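Vascular protein tyrosine phosphatase 1 (PDB 3I36) probably dephosphorylates tyrosine residues of other proteins, the part here being the catalytic domain of a receptor-type protein tyrosine phosphatase. Local coordinates at residues D113-Q118 and K135-I140; D127-V132 and H198-F203; L226-M231 and S238-H243. All blocks are in the same frame, centred on the assembly; numbering follows the deposited sequence.

All three interactions belong to the central mixed sheet of the catalytic domain, where strands 114-117, 240-243, 139-142 and 196-205 lie side by side in that order. Interactions 1 and 2 have centres about 8 Å apart, and helix 125-134, a partner in interaction 2, joins the two segments of interaction 1; along the chain their segments alternate. Interaction 3 comes later, its centre about 8 Å from that of interaction 1 and 11 Å from that of interaction 2, and packs helix 218-231 on the other face of the same sheet. Strand 240-243 is thus covered from both faces just before the phosphate-binding loop that begins around Cys-244, the likely nucleophile.

Interaction 1 of 3, residues D113-Q118 and K135-I140; sequences DFIATQ and KNVYAI
Lys-135 opens the contact with the root of its side chain: its CB makes the closest approach, 3.9 Å from Ile-115 CD1, the two side chains crossing at about a right angle. The lysine then bends at chi2 (-50°) and its far end leads away, which takes NZ to a hydrogen bond with Lys-88 O. Asn-136, with positive phi, is the C-prime residue of the Schellman motif that ends helix 125-134, with Asn-136 N bonded to Trp-133 O and Val-137 N to Val-132 O. This turn swings the chain round to present Val-137, whose CG2 comes within 4.3 Å of that same Ile-115 CD1. Ile-115 can serve both partners with one methyl because CG1 stands anti to its carbonyl carbon (chi1 -70°) and the chain runs on extended. Met-131 of that helix also packs on Ile-115. Beyond Val-137 the chain enters strand 139-142, which is parallel to 114-117 with strand 240-243 between them. Strand, helix and strand make a beta-alpha-beta crossover within the mixed sheet of the protein tyrosine phosphatase fold, and the contact lies at the end of its helix.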
ATOM      1  N   ASP A 113       8.941   4.443  -4.364  1.00 11.78           N
ATOM      2  CA  ASP A 113       8.767   4.714  -2.937  1.00 13.85           C
ATOM      3  C   ASP A 113       7.982   3.620  -2.263  1.00 12.26           C
ATOM      4  O   ASP A 113       8.137   3.381  -1.069  1.00 12.91           O
ATOM      5  CB  ASP A 113       8.047   6.036  -2.724  1.00 11.48           C
ATOM      6  CG  ASP A 113       8.923   7.212  -3.043  1.00 15.47           C
ATOM      7  OD1 ASP A 113       8.380   8.324  -3.134  1.00 14.73           O
ATOM      8  OD2 ASP A 113      10.149   7.007  -3.213  1.00 12.66           O
ATOM      9  N   PHE A 114       7.109   2.975  -3.022  1.00 13.20           N
ATOM     10  CA  PHE A 114       6.238   1.971  -2.450  1.00 10.85           C
ATOM     11  C   PHE A 114       6.255   0.722  -3.284  1.00  9.24           C
ATOM     12  O   PHE A 114       6.511   0.764  -4.473  1.00 10.31           O
ATOM     13  CB  PHE A 114       4.786   2.459  -2.424  1.00 11.50           C
ATOM     14  CG  PHE A 114       4.556   3.614  -1.514  1.00 14.45           C
ATOM     15  CD1 PHE A 114       4.593   4.906  -2.001  1.00 10.81           C
ATOM     16  CD2 PHE A 114       4.307   3.410  -0.163  1.00 16.12           C
ATOM     17  CE1 PHE A 114       4.369   5.979  -1.159  1.00 12.40           C
ATOM     18  CE2 PHE A 114       4.085   4.485   0.683  1.00 12.76           C
ATOM     19  CZ  PHE A 114       4.110   5.765   0.179  1.00 12.95           C
ATOM     20  N   ILE A 115       5.940  -0.383  -2.640  1.00  9.89           N
ATOM     21  CA  ILE A 115       5.487  -1.553  -3.352  1.00  9.13           C
ATOM     22  C   ILE A 115       4.101  -1.818  -2.826  1.00 10.11           C
ATOM     23  O   ILE A 115       3.901  -1.947  -1.616  1.00 11.94           O
ATOM     24  CB  ILE A 115       6.355  -2.750  -3.074  1.00  9.68           C
ATOM     25  CG1 ILE A 115       7.717  -2.554  -3.729  1.00 10.86           C
ATOM     26  CG2 ILE A 115       5.663  -4.021  -3.588  1.00  9.59           C
ATOM     27  CD1 ILE A 115       8.739  -3.563  -3.286  1.00 12.40           C
ATOM     28  N   ALA A 116       3.130  -1.852  -3.726  1.00  8.67           N
ATOM     29  CA  ALA A 116       1.795  -2.263  -3.337  1.00  9.76           C
ATOM     30  C   ALA A 116       1.680  -3.735  -3.677  1.00 10.13           C
ATOM     31  O   ALA A 116       1.972  -4.156  -4.791  1.00  9.62           O
ATOM     32  CB  ALA A 116       0.732  -1.463  -4.080  1.00  8.09           C
ATOM     33  N   THR A 117       1.256  -4.523  -2.711  1.00 10.05           N
ATOM     34  CA  THR A 117       1.149  -5.941  -2.947  1.00 14.53           C
ATOM     35  C   THR A 117      -0.071  -6.480  -2.230  1.00 15.93           C
ATOM     36  O   THR A 117      -0.625  -5.819  -1.356  1.00 11.21           O
ATOM     37  CB  THR A 117       2.430  -6.667  -2.487  1.00 10.25           C
ATOM     38  OG1 THR A 117       2.398  -8.020  -2.944  1.00  9.28           O
ATOM     39  CG2 THR A 117       2.553  -6.645  -0.963  1.00 11.18           C
ATOM     40  N   GLN A 118      -0.494  -7.680  -2.608  1.00 10.81           N
ATOM     41  CA  GLN A 118      -1.628  -8.304  -1.968  1.00 12.01           C
ATOM     42  C   GLN A 118      -1.189  -8.894  -0.635  1.00 10.79           C
ATOM     43  O   GLN A 118       0.002  -9.116  -0.399  1.00 11.51           O
ATOM     44  CB  GLN A 118      -2.137  -9.429  -2.848  1.00  9.46           C
ATOM     45  CG  GLN A 118      -1.137 -10.559  -2.947  1.00 11.41           C
ATOM     46  CD  GLN A 118      -1.546 -11.621  -3.946  1.00 14.11           C
ATOM     47  OE1 GLN A 118      -2.398 -11.394  -4.807  1.00 14.07           O
ATOM     48  NE2 GLN A 118      -0.917 -12.781  -3.853  1.00 12.41           N
ATOM     49  N   LYS A 135      14.057  -6.561  -2.320  1.00  8.66           N
ATOM     50  CA  LYS A 135      13.708  -5.202  -2.694  1.00 12.41           C
ATOM     51  C   LYS A 135      13.987  -4.208  -1.578  1.00 13.77           C
ATOM     52  O   LYS A 135      13.579  -3.061  -1.660  1.00 13.00           O
ATOM     53  CB  LYS A 135      12.264  -5.116  -3.167  1.00 10.54           C
ATOM     54  CG  LYS A 135      11.963  -6.052  -4.319  1.00 15.55           C
ATOM     55  CD  LYS A 135      13.005  -5.924  -5.445  1.00 16.52           C
ATOM     56  CE  LYS A 135      12.633  -6.823  -6.631  1.00 19.28           C
ATOM     57  NZ  LYS A 135      13.724  -6.951  -7.640  1.00 13.71           N
ATOM     58  N   ASN A 136      14.701  -4.652  -0.550  1.00 15.23           N
ATOM     59  CA  ASN A 136      15.251  -3.722   0.421  1.00 15.74           C
ATOM     60  C   ASN A 136      14.155  -3.095   1.267  1.00 18.65           C
ATOM     61  O   ASN A 136      14.239  -1.930   1.639  1.00 15.34           O
ATOM     62  CB  ASN A 136      16.035  -2.626  -0.309  1.00 19.11           C
ATOM     63  CG  ASN A 136      16.993  -1.900   0.599  1.00 24.49           C
ATOM     64  OD1 ASN A 136      17.595  -2.510   1.470  1.00 22.09           O
ATOM     65  ND2 ASN A 136      17.134  -0.585   0.402  1.00 28.36           N
ATOM     66  N   VAL A 137      13.124  -3.873   1.569  1.00 13.29           N
ATOM     67  CA  VAL A 137      12.008  -3.376   2.355  1.00  9.57           C
ATOM     68  C   VAL A 137      12.360  -3.368   3.832  1.00 13.01           C
ATOM     69  O   VAL A 137      12.748  -4.389   4.374  1.00 12.28           O
ATOM     70  CB  VAL A 137      10.759  -4.245   2.111  1.00  8.15           C
ATOM     71  CG1 VAL A 137       9.630  -3.840   3.035  1.00  9.84           C
ATOM     72  CG2 VAL A 137      10.324  -4.079   0.661  1.00  8.69           C
ATOM     73  N   TYR A 138      12.232  -2.207   4.468  1.00  7.84           N
ATOM     74  CA  TYR A 138      12.473  -2.073   5.901  1.00 11.58           C
ATOM     75  C   TYR A 138      11.153  -1.813   6.618  1.00  9.54           C
ATOM     76  O   TYR A 138      11.050  -1.945   7.828  1.00 12.01           O
ATOM     77  CB  TYR A 138      13.390  -0.896   6.174  1.00 12.69           C
ATOM     78  CG  TYR A 138      14.856  -1.209   6.031  1.00 13.94           C
ATOM     79  CD1 TYR A 138      15.398  -1.531   4.803  1.00 13.45           C
ATOM     80  CD2 TYR A 138      15.693  -1.163   7.125  1.00 13.98           C
ATOM     81  CE1 TYR A 138      16.762  -1.808   4.674  1.00 17.54           C
ATOM     82  CE2 TYR A 138      17.040  -1.437   7.013  1.00 15.61           C
ATOM     83  CZ  TYR A 138      17.570  -1.753   5.790  1.00 16.49           C
ATOM     84  OH  TYR A 138      18.917  -2.018   5.693  1.00 19.24           O
ATOM     85  N   ALA A 139      10.143  -1.409   5.855  1.00 14.09           N
ATOM     86  CA  ALA A 139       8.850  -1.088   6.443  1.00 15.81           C
ATOM     87  C   ALA A 139       7.732  -1.778   5.686  1.00 11.69           C
ATOM     88  O   ALA A 139       7.662  -1.716   4.462  1.00 14.11           O
ATOM     89  CB  ALA A 139       8.616   0.425   6.459  1.00 14.69           C
ATOM     90  N   ILE A 140       6.848  -2.419   6.430  1.00 11.66           N
ATOM     91  CA  ILE A 140       5.661  -2.989   5.827  1.00  8.75           C
ATOM     92  C   ILE A 140       4.501  -2.272   6.451  1.00 14.25           C
ATOM     93  O   ILE A 140       4.451  -2.102   7.662  1.00 12.21           O
ATOM     94  CB  ILE A 140       5.524  -4.486   6.132  1.00 10.90           C
ATOM     95  CG1 ILE A 140       6.560  -5.282   5.325  1.00 12.59           C
ATOM     96  CG2 ILE A 140       4.105  -4.967   5.817  1.00 12.00           C
ATOM     97  CD1 ILE A 140       6.571  -6.777   5.679  1.00 12.03           C
TER

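Interaction 2 of 3, residues D127-V132 and H198-F203; sequences DFWRMV and HPLRQF
Leu-200 and Val-132 reach toward each other tip to tip, strand to helix, and carry most of the apolar contact. Leu-200 CD1 and Val-132 CG1 are 3.4 Å apart, tighter than usual for two methyl groups. The leucine holds CG anti to its backbone N (chi1 179°), which sends the branch straight at the helix, but its chi2 of 142° is off the usual staggered values, in keeping with a tight fit. Trp-129 adds a looser touch: its CZ3 is 4.3 Å from Leu-200 CD1, the methyl lying obliquely to the ring. The indole is fixed from other directions, by NE1 bonding to Tyr-157 O and by a stack with Tyr-166, while Phe-128 CD2 lies over one of its faces. Phe-187, Val-189 and Ile-140 close in on Leu-200 as well.

A polar link between the segments runs through a water. It donates to Val-132 O at 2.7 Å and meets His-198 NE2 at 2.5 Å, a value short enough that the exact length should be read with caution. The other ring nitrogen, His-198 ND1, donates to Pro-199 O at 2.6 Å, the oxygen lying almost in the ring plane although the ring nitrogen stands above the carbonyl plane. Stacking with Tyr-138 further limits the turning of the ring.

The seating of helix 125-134 on strand 196-205 thus rests on buried apolar packing. Beside it, with ND1 committed to Pro-199 O and NE2 at the water, both imidazole nitrogens have a polar partner, and the rotation of the ring is probably fixed.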
ATOM      1  N   ASP A 127       7.713 -16.138  -1.395  1.00 12.08           N
ATOM      2  CA  ASP A 127       7.824 -15.080  -2.382  1.00 10.71           C
ATOM      3  C   ASP A 127       7.737 -13.716  -1.713  1.00 11.56           C
ATOM      4  O   ASP A 127       8.487 -12.801  -2.038  1.00 13.18           O
ATOM      5  CB  ASP A 127       6.675 -15.194  -3.372  1.00 11.63           C
ATOM      6  CG  ASP A 127       6.815 -16.389  -4.284  1.00 13.60           C
ATOM      7  OD1 ASP A 127       7.910 -17.007  -4.315  1.00 15.62           O
ATOM      8  OD2 ASP A 127       5.829 -16.691  -4.969  1.00 18.11           O
ATOM      9  N   PHE A 128       6.797 -13.590  -0.782  1.00 13.06           N
ATOM     10  CA  PHE A 128       6.596 -12.337  -0.091  1.00 11.59           C
ATOM     11  C   PHE A 128       7.871 -11.904   0.611  1.00 12.14           C
ATOM     12  O   PHE A 128       8.334 -10.774   0.442  1.00 13.15           O
ATOM     13  CB  PHE A 128       5.472 -12.486   0.922  1.00 13.16           C
ATOM     14  CG  PHE A 128       5.174 -11.243   1.679  1.00 12.85           C
ATOM     15  CD1 PHE A 128       4.270 -10.313   1.187  1.00 12.51           C
ATOM     16  CD2 PHE A 128       5.787 -11.000   2.898  1.00 12.75           C
ATOM     17  CE1 PHE A 128       3.975  -9.158   1.913  1.00 13.84           C
ATOM     18  CE2 PHE A 128       5.509  -9.849   3.614  1.00 11.42           C
ATOM     19  CZ  PHE A 128       4.602  -8.926   3.117  1.00 14.50           C
ATOM     20  N   TRP A 129       8.442 -12.796   1.407  1.00 12.62           N
ATOM     21  CA  TRP A 129       9.663 -12.453   2.120  1.00 13.70           C
ATOM     22  C   TRP A 129      10.851 -12.283   1.189  1.00 15.05           C
ATOM     23  O   TRP A 129      11.759 -11.498   1.461  1.00 13.78           O
ATOM     24  CB  TRP A 129       9.950 -13.457   3.227  1.00 12.97           C
ATOM     25  CG  TRP A 129       9.011 -13.252   4.351  1.00 13.58           C
ATOM     26  CD1 TRP A 129       7.925 -14.011   4.664  1.00 12.71           C
ATOM     27  CD2 TRP A 129       9.030 -12.162   5.274  1.00 14.82           C
ATOM     28  NE1 TRP A 129       7.279 -13.479   5.759  1.00 14.00           N
ATOM     29  CE2 TRP A 129       7.938 -12.343   6.152  1.00 14.68           C
ATOM     30  CE3 TRP A 129       9.871 -11.057   5.456  1.00 16.08           C
ATOM     31  CZ2 TRP A 129       7.665 -11.457   7.193  1.00 13.53           C
ATOM     32  CZ3 TRP A 129       9.595 -10.171   6.487  1.00 18.63           C
ATOM     33  CH2 TRP A 129       8.505 -10.381   7.346  1.00 13.40           C
ATOM     34  N   ARG A 130      10.836 -12.994   0.075  1.00 12.45           N
ATOM     35  CA  ARG A 130      11.904 -12.847  -0.896  1.00 14.18           C
ATOM     36  C   ARG A 130      11.833 -11.439  -1.480  1.00 11.37           C
ATOM     37  O   ARG A 130      12.849 -10.793  -1.698  1.00 13.28           O
ATOM     38  CB  ARG A 130      11.810 -13.912  -1.989  1.00 14.61           C
ATOM     39  CG  ARG A 130      13.062 -14.000  -2.847  1.00 21.36           C
ATOM     40  CD  ARG A 130      13.179 -15.355  -3.537  1.00 19.87           C
ATOM     41  NE  ARG A 130      11.940 -15.734  -4.192  1.00 21.72           N
ATOM     42  CZ  ARG A 130      11.734 -15.665  -5.501  1.00 24.43           C
ATOM     43  NH1 ARG A 130      10.566 -16.026  -6.004  1.00 23.63           N
ATOM     44  NH2 ARG A 130      12.693 -15.228  -6.297  1.00 29.48           N
ATOM     45  N   MET A 131      10.619 -10.945  -1.684  1.00  9.80           N
ATOM     46  CA  MET A 131      10.448  -9.590  -2.188  1.00  8.44           C
ATOM     47  C   MET A 131      10.919  -8.612  -1.127  1.00 11.96           C
ATOM     48  O   MET A 131      11.637  -7.655  -1.409  1.00 15.53           O
ATOM     49  CB  MET A 131       8.991  -9.314  -2.476  1.00 12.94           C
ATOM     50  CG  MET A 131       8.765  -7.872  -2.873  1.00 14.37           C
ATOM     51  SD  MET A 131       7.126  -7.601  -3.545  1.00 12.49           S
ATOM     52  CE  MET A 131       6.095  -7.767  -2.099  1.00 10.57           C
ATOM     53  N   VAL A 132      10.483  -8.850   0.102  1.00 12.14           N
ATOM     54  CA  VAL A 132      10.893  -8.010   1.208  1.00 12.82           C
ATOM     55  C   VAL A 132      12.402  -7.933   1.227  1.00 15.14           C
ATOM     56  O   VAL A 132      12.972  -6.855   1.342  1.00 13.48           O
ATOM     57  CB  VAL A 132      10.400  -8.563   2.556  1.00 11.66           C
ATOM     58  CG1 VAL A 132      11.213  -7.951   3.717  1.00 14.68           C
ATOM     59  CG2 VAL A 132       8.923  -8.259   2.726  1.00 11.19           C
ATOM     60  N   HIS A 198      18.808  -7.119   8.374  1.00 18.18           N
ATOM     61  CA  HIS A 198      18.468  -5.766   8.749  1.00 16.44           C
ATOM     62  C   HIS A 198      17.097  -5.784   9.389  1.00 17.00           C
ATOM     63  O   HIS A 198      16.409  -6.808   9.362  1.00 14.34           O
ATOM     64  CB  HIS A 198      18.511  -4.825   7.542  1.00 18.73           C
ATOM     65  CG  HIS A 198      17.472  -5.115   6.506  1.00 17.35           C
ATOM     66  ND1 HIS A 198      16.139  -4.805   6.688  1.00 14.35           N
ATOM     67  CD2 HIS A 198      17.570  -5.663   5.275  1.00 16.59           C
ATOM     68  CE1 HIS A 198      15.461  -5.154   5.610  1.00 14.31           C
ATOM     69  NE2 HIS A 198      16.307  -5.677   4.737  1.00 15.09           N
ATOM     70  N   PRO A 199      16.719  -4.664  10.000  1.00 17.64           N
ATOM     71  CA  PRO A 199      15.440  -4.584  10.689  1.00 17.93           C
ATOM     72  C   PRO A 199      14.321  -4.440   9.690  1.00 19.08           C
ATOM     73  O   PRO A 199      14.504  -4.033   8.539  1.00 14.88           O
ATOM     74  CB  PRO A 199      15.553  -3.280  11.500  1.00 22.21           C
ATOM     75  CG  PRO A 199      16.994  -2.915  11.480  1.00 25.77           C
ATOM     76  CD  PRO A 199      17.502  -3.429  10.172  1.00 20.30           C
ATOM     77  N   LEU A 200      13.136  -4.779  10.150  1.00 18.72           N
ATOM     78  CA  LEU A 200      11.950  -4.466   9.406  1.00 13.29           C
ATOM     79  C   LEU A 200      10.930  -4.142  10.454  1.00 13.21           C
ATOM     80  O   LEU A 200      10.852  -4.811  11.482  1.00 13.73           O
ATOM     81  CB  LEU A 200      11.504  -5.652   8.543  1.00 12.94           C
ATOM     82  CG  LEU A 200      10.218  -5.353   7.764  1.00 15.21           C
ATOM     83  CD1 LEU A 200      10.250  -5.959   6.363  1.00 14.33           C
ATOM     84  CD2 LEU A 200       8.995  -5.828   8.538  1.00 16.38           C
ATOM     85  N   ARG A 201      10.192  -3.070  10.220  1.00 13.42           N
ATOM     86  CA  ARG A 201       9.092  -2.742  11.089  1.00 12.99           C
ATOM     87  C   ARG A 201       7.824  -2.889  10.285  1.00 12.58           C
ATOM     88  O   ARG A 201       7.736  -2.439   9.142  1.00 15.26           O
ATOM     89  CB  ARG A 201       9.215  -1.297  11.600  1.00 13.22           C
ATOM     90  CG  ARG A 201       7.975  -0.841  12.363  1.00 15.70           C
ATOM     91  CD  ARG A 201       8.300   0.323  13.261  1.00 13.86           C
ATOM     92  NE  ARG A 201       9.367  -0.014  14.191  1.00 17.29           N
ATOM     93  CZ  ARG A 201       9.989   0.878  14.950  1.00 26.24           C
ATOM     94  NH1 ARG A 201       9.637   2.159  14.884  1.00 25.17           N
ATOM     95  NH2 ARG A 201      10.961   0.493  15.768  1.00 29.71           N
ATOM     96  N   GLN A 202       6.837  -3.513  10.902  1.00 13.66           N
ATOM     97  CA  GLN A 202       5.577  -3.734  10.271  1.00 12.01           C
ATOM     98  C   GLN A 202       4.563  -2.900  11.011  1.00 14.55           C
ATOM     99  O   GLN A 202       4.387  -3.044  12.222  1.00 14.60           O
ATOM    100  CB  GLN A 202       5.177  -5.200  10.387  1.00 11.79           C
ATOM    101  CG  GLN A 202       3.832  -5.502   9.765  1.00 12.72           C
ATOM    102  CD  GLN A 202       3.257  -6.782  10.341  1.00 15.11           C
ATOM    103  OE1 GLN A 202       3.435  -7.062  11.522  1.00 16.12           O
ATOM    104  NE2 GLN A 202       2.576  -7.563   9.512  1.00 14.69           N
ATOM    105  N   PHE A 203       3.913  -2.020  10.274  1.00 13.84           N
ATOM    106  CA  PHE A 203       2.873  -1.174  10.826  1.00 11.85           C
ATOM    107  C   PHE A 203       1.566  -1.821  10.473  1.00 16.74           C
ATOM    108  O   PHE A 203       1.135  -1.794   9.324  1.00 13.31           O
ATOM    109  CB  PHE A 203       2.976   0.218  10.227  1.00 11.96           C
ATOM    110  CG  PHE A 203       4.296   0.878  10.500  1.00 12.29           C
ATOM    111  CD1 PHE A 203       4.454   1.730  11.585  1.00 16.02           C
ATOM    112  CD2 PHE A 203       5.391   0.605   9.707  1.00 14.38           C
ATOM    113  CE1 PHE A 203       5.673   2.328  11.841  1.00 16.78           C
ATOM    114  CE2 PHE A 203       6.609   1.193   9.958  1.00 20.84           C
ATOM    115  CZ  PHE A 203       6.751   2.063  11.024  1.00 16.36           C
TER
HETATM  116  O   HOH W   1      15.348  -6.183   2.506  1.00 46.76           O

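Interaction 3 of 3, residues L226-M231 and S238-H243; sequences LVRDYM and SPILVH
Ser-238 OG is gripped twice by the neighbouring turn, through a hydrogen bond with Asn-136 O and a weak one with Tyr-138 N. The carbonyl oxygen of the same residue is touched by the helix side chain opposite: Met-231 CE lies 3.6 Å from Ser-238 O. The methionine is bent at chi2 and chi3 (-54° and -64°), folding its thioether over Ile-240, so that CE is 3.6 Å and SD 3.7 Å from Ile-240 CG1. Ile-240 CD1 reaches on to the Arg-228 side chain, 3.4 Å above one face of the guanidinium, toward its rim. The arginine starts away from the strand and bends back at chi2 over Ile-240; its NH2 also forms a salt bridge with Asp-258. Val-227 CG1 approaches Ile-240 CD1 more loosely, at 4.4 Å. With an alanine at Met-231, Ile-240 would probably lose part of its cover, around CG1, and the carbonyl of Ser-238 the methyl packed against it. The axes of segments 226-231 and 240-243 run at 157°, nearly antiparallel, and come within 11.6 Å. This is a helix packed on one face of the sheet of the tyrosine phosphatase fold, over the strand that leads into the P-loop of the active site.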
ATOM      1  N   LEU A 226       3.465   7.897  11.727  1.00 15.27           N
ATOM      2  CA  LEU A 226       4.332   6.939  12.417  1.00 14.47           C
ATOM      3  C   LEU A 226       5.232   6.215  11.423  1.00 17.30           C
ATOM      4  O   LEU A 226       6.441   6.074  11.634  1.00 12.37           O
ATOM      5  CB  LEU A 226       3.500   5.928  13.203  1.00 16.63           C
ATOM      6  CG  LEU A 226       2.776   6.467  14.436  1.00 25.26           C
ATOM      7  CD1 LEU A 226       2.092   5.339  15.187  1.00 27.51           C
ATOM      8  CD2 LEU A 226       3.749   7.221  15.352  1.00 31.06           C
ATOM      9  N   VAL A 227       4.633   5.760  10.328  1.00 14.12           N
ATOM     10  CA  VAL A 227       5.392   5.086   9.290  1.00 15.17           C
ATOM     11  C   VAL A 227       6.489   6.008   8.800  1.00 15.20           C
ATOM     12  O   VAL A 227       7.650   5.616   8.672  1.00 16.73           O
ATOM     13  CB  VAL A 227       4.489   4.690   8.109  1.00 12.47           C
ATOM     14  CG1 VAL A 227       5.306   4.072   6.973  1.00 15.79           C
ATOM     15  CG2 VAL A 227       3.407   3.739   8.573  1.00 15.12           C
ATOM     16  N   ARG A 228       6.115   7.245   8.513  1.00 13.11           N
ATOM     17  CA  ARG A 228       7.061   8.218   7.989  1.00 13.01           C
ATOM     18  C   ARG A 228       8.173   8.527   8.987  1.00 13.79           C
ATOM     19  O   ARG A 228       9.341   8.697   8.616  1.00 17.48           O
ATOM     20  CB  ARG A 228       6.313   9.487   7.575  1.00 14.76           C
ATOM     21  CG  ARG A 228       5.713   9.362   6.170  1.00 15.38           C
ATOM     22  CD  ARG A 228       6.846   9.068   5.227  1.00 19.30           C
ATOM     23  NE  ARG A 228       6.425   8.664   3.893  1.00 14.25           N
ATOM     24  CZ  ARG A 228       7.253   8.126   3.007  1.00 17.56           C
ATOM     25  NH1 ARG A 228       8.520   7.934   3.343  1.00 17.96           N
ATOM     26  NH2 ARG A 228       6.824   7.771   1.801  1.00 16.04           N
ATOM     27  N   ASP A 229       7.808   8.597  10.258  1.00 15.11           N
ATOM     28  CA  ASP A 229       8.797   8.847  11.289  1.00 18.84           C
ATOM     29  C   ASP A 229       9.876   7.776  11.230  1.00 19.96           C
ATOM     30  O   ASP A 229      11.080   8.061  11.268  1.00 14.37           O
ATOM     31  CB  ASP A 229       8.137   8.852  12.659  1.00 17.30           C
ATOM     32  CG  ASP A 229       9.085   9.306  13.745  1.00 30.72           C
ATOM     33  OD1 ASP A 229       9.433  10.504  13.762  1.00 34.59           O
ATOM     34  OD2 ASP A 229       9.487   8.459  14.565  1.00 31.67           O
ATOM     35  N   TYR A 230       9.437   6.530  11.127  1.00 15.49           N
ATOM     36  CA  TYR A 230      10.363   5.418  11.009  1.00 13.80           C
ATOM     37  C   TYR A 230      11.156   5.477   9.707  1.00 16.55           C
ATOM     38  O   TYR A 230      12.363   5.261   9.708  1.00 15.33           O
ATOM     39  CB  TYR A 230       9.608   4.096  11.102  1.00 12.93           C
ATOM     40  CG  TYR A 230      10.458   2.875  10.876  1.00 17.59           C
ATOM     41  CD1 TYR A 230      11.298   2.393  11.873  1.00 18.87           C
ATOM     42  CD2 TYR A 230      10.381   2.167   9.680  1.00 23.14           C
ATOM     43  CE1 TYR A 230      12.065   1.256  11.670  1.00 20.79           C
ATOM     44  CE2 TYR A 230      11.137   1.031   9.471  1.00 19.45           C
ATOM     45  CZ  TYR A 230      11.975   0.581  10.463  1.00 23.29           C
ATOM     46  OH  TYR A 230      12.726  -0.554  10.240  1.00 23.46           O
ATOM     47  N   MET A 231      10.476   5.763   8.600  1.00 14.54           N
ATOM     48  CA  MET A 231      11.136   5.810   7.295  1.00 11.75           C
ATOM     49  C   MET A 231      12.294   6.792   7.259  1.00 16.48           C
ATOM     50  O   MET A 231      13.184   6.667   6.428  1.00 11.95           O
ATOM     51  CB  MET A 231      10.129   6.132   6.194  1.00 13.25           C
ATOM     52  CG  MET A 231       9.179   4.985   5.926  1.00 14.76           C
ATOM     53  SD  MET A 231      10.068   3.452   5.585  1.00 19.27           S
ATOM     54  CE  MET A 231      10.920   3.860   4.070  1.00 17.08           C
ATOM     55  N   SER A 238      14.551   2.307  -0.332  1.00 16.97           N
ATOM     56  CA  SER A 238      13.889   1.257   0.425  1.00 12.37           C
ATOM     57  C   SER A 238      12.393   1.488   0.302  1.00 14.54           C
ATOM     58  O   SER A 238      11.842   2.363   0.957  1.00 15.92           O
ATOM     59  CB  SER A 238      14.313   1.288   1.897  1.00 16.80           C
ATOM     60  OG  SER A 238      13.502   0.405   2.660  1.00 16.21           O
ATOM     61  N   PRO A 239      11.734   0.706  -0.562  1.00 13.32           N
ATOM     62  CA  PRO A 239      10.308   0.874  -0.838  1.00 10.37           C
ATOM     63  C   PRO A 239       9.530   0.509   0.402  1.00 11.00           C
ATOM     64  O   PRO A 239       9.906  -0.439   1.112  1.00  9.86           O
ATOM     65  CB  PRO A 239      10.025  -0.178  -1.927  1.00 13.43           C
ATOM     66  CG  PRO A 239      11.332  -0.646  -2.398  1.00 23.48           C
ATOM     67  CD  PRO A 239      12.315  -0.429  -1.290  1.00 12.70           C
ATOM     68  N   ILE A 240       8.466   1.246   0.672  1.00 10.09           N
ATOM     69  CA  ILE A 240       7.570   0.847   1.742  1.00 10.50           C
ATOM     70  C   ILE A 240       6.640  -0.181   1.131  1.00  9.47           C
ATOM     71  O   ILE A 240       5.994   0.075   0.112  1.00  9.30           O
ATOM     72  CB  ILE A 240       6.737   2.025   2.276  1.00 12.64           C
ATOM     73  CG1 ILE A 240       7.673   3.136   2.783  1.00 11.18           C
ATOM     74  CG2 ILE A 240       5.783   1.558   3.387  1.00  8.50           C
ATOM     75  CD1 ILE A 240       6.962   4.442   2.953  1.00 14.88           C
ATOM     76  N   LEU A 241       6.578  -1.349   1.748  1.00  8.56           N
ATOM     77  CA  LEU A 241       5.718  -2.395   1.225  1.00 10.85           C
ATOM     78  C   LEU A 241       4.373  -2.180   1.891  1.00  8.85           C
ATOM     79  O   LEU A 241       4.263  -2.193   3.114  1.00 11.68           O
ATOM     80  CB  LEU A 241       6.286  -3.765   1.560  1.00 12.88           C
ATOM     81  CG  LEU A 241       5.573  -4.996   1.000  1.00 12.08           C
ATOM     82  CD1 LEU A 241       6.415  -6.205   1.332  1.00  9.96           C
ATOM     83  CD2 LEU A 241       4.180  -5.177   1.585  1.00 19.13           C
ATOM     84  N   VAL A 242       3.358  -1.936   1.081  1.00  8.25           N
ATOM     85  CA  VAL A 242       2.036  -1.656   1.617  1.00  7.44           C
ATOM     86  C   VAL A 242       1.107  -2.708   1.085  1.00  9.52           C
ATOM     87  O   VAL A 242       1.157  -3.038  -0.087  1.00  9.51           O
ATOM     88  CB  VAL A 242       1.529  -0.284   1.189  1.00 10.10           C
ATOM     89  CG1 VAL A 242       0.170   0.019   1.870  1.00 12.57           C
ATOM     90  CG2 VAL A 242       2.542   0.772   1.559  1.00  8.89           C
ATOM     91  N   HIS A 243       0.287  -3.280   1.957  1.00 11.79           N
ATOM     92  CA  HIS A 243      -0.670  -4.269   1.488  1.00  9.27           C
ATOM     93  C   HIS A 243      -1.883  -4.254   2.380  1.00 13.61           C
ATOM     94  O   HIS A 243      -1.817  -3.837   3.538  1.00 13.05           O
ATOM     95  CB  HIS A 243      -0.062  -5.668   1.473  1.00 10.12           C
ATOM     96  CG  HIS A 243       0.088  -6.263   2.837  1.00 12.36           C
ATOM     97  ND1 HIS A 243      -0.910  -6.994   3.438  1.00 15.70           N
ATOM     98  CD2 HIS A 243       1.112  -6.218   3.721  1.00 10.52           C
ATOM     99  CE1 HIS A 243      -0.505  -7.393   4.634  1.00 16.21           C
ATOM    100  NE2 HIS A 243       0.717  -6.929   4.834  1.00 12.48           N
TER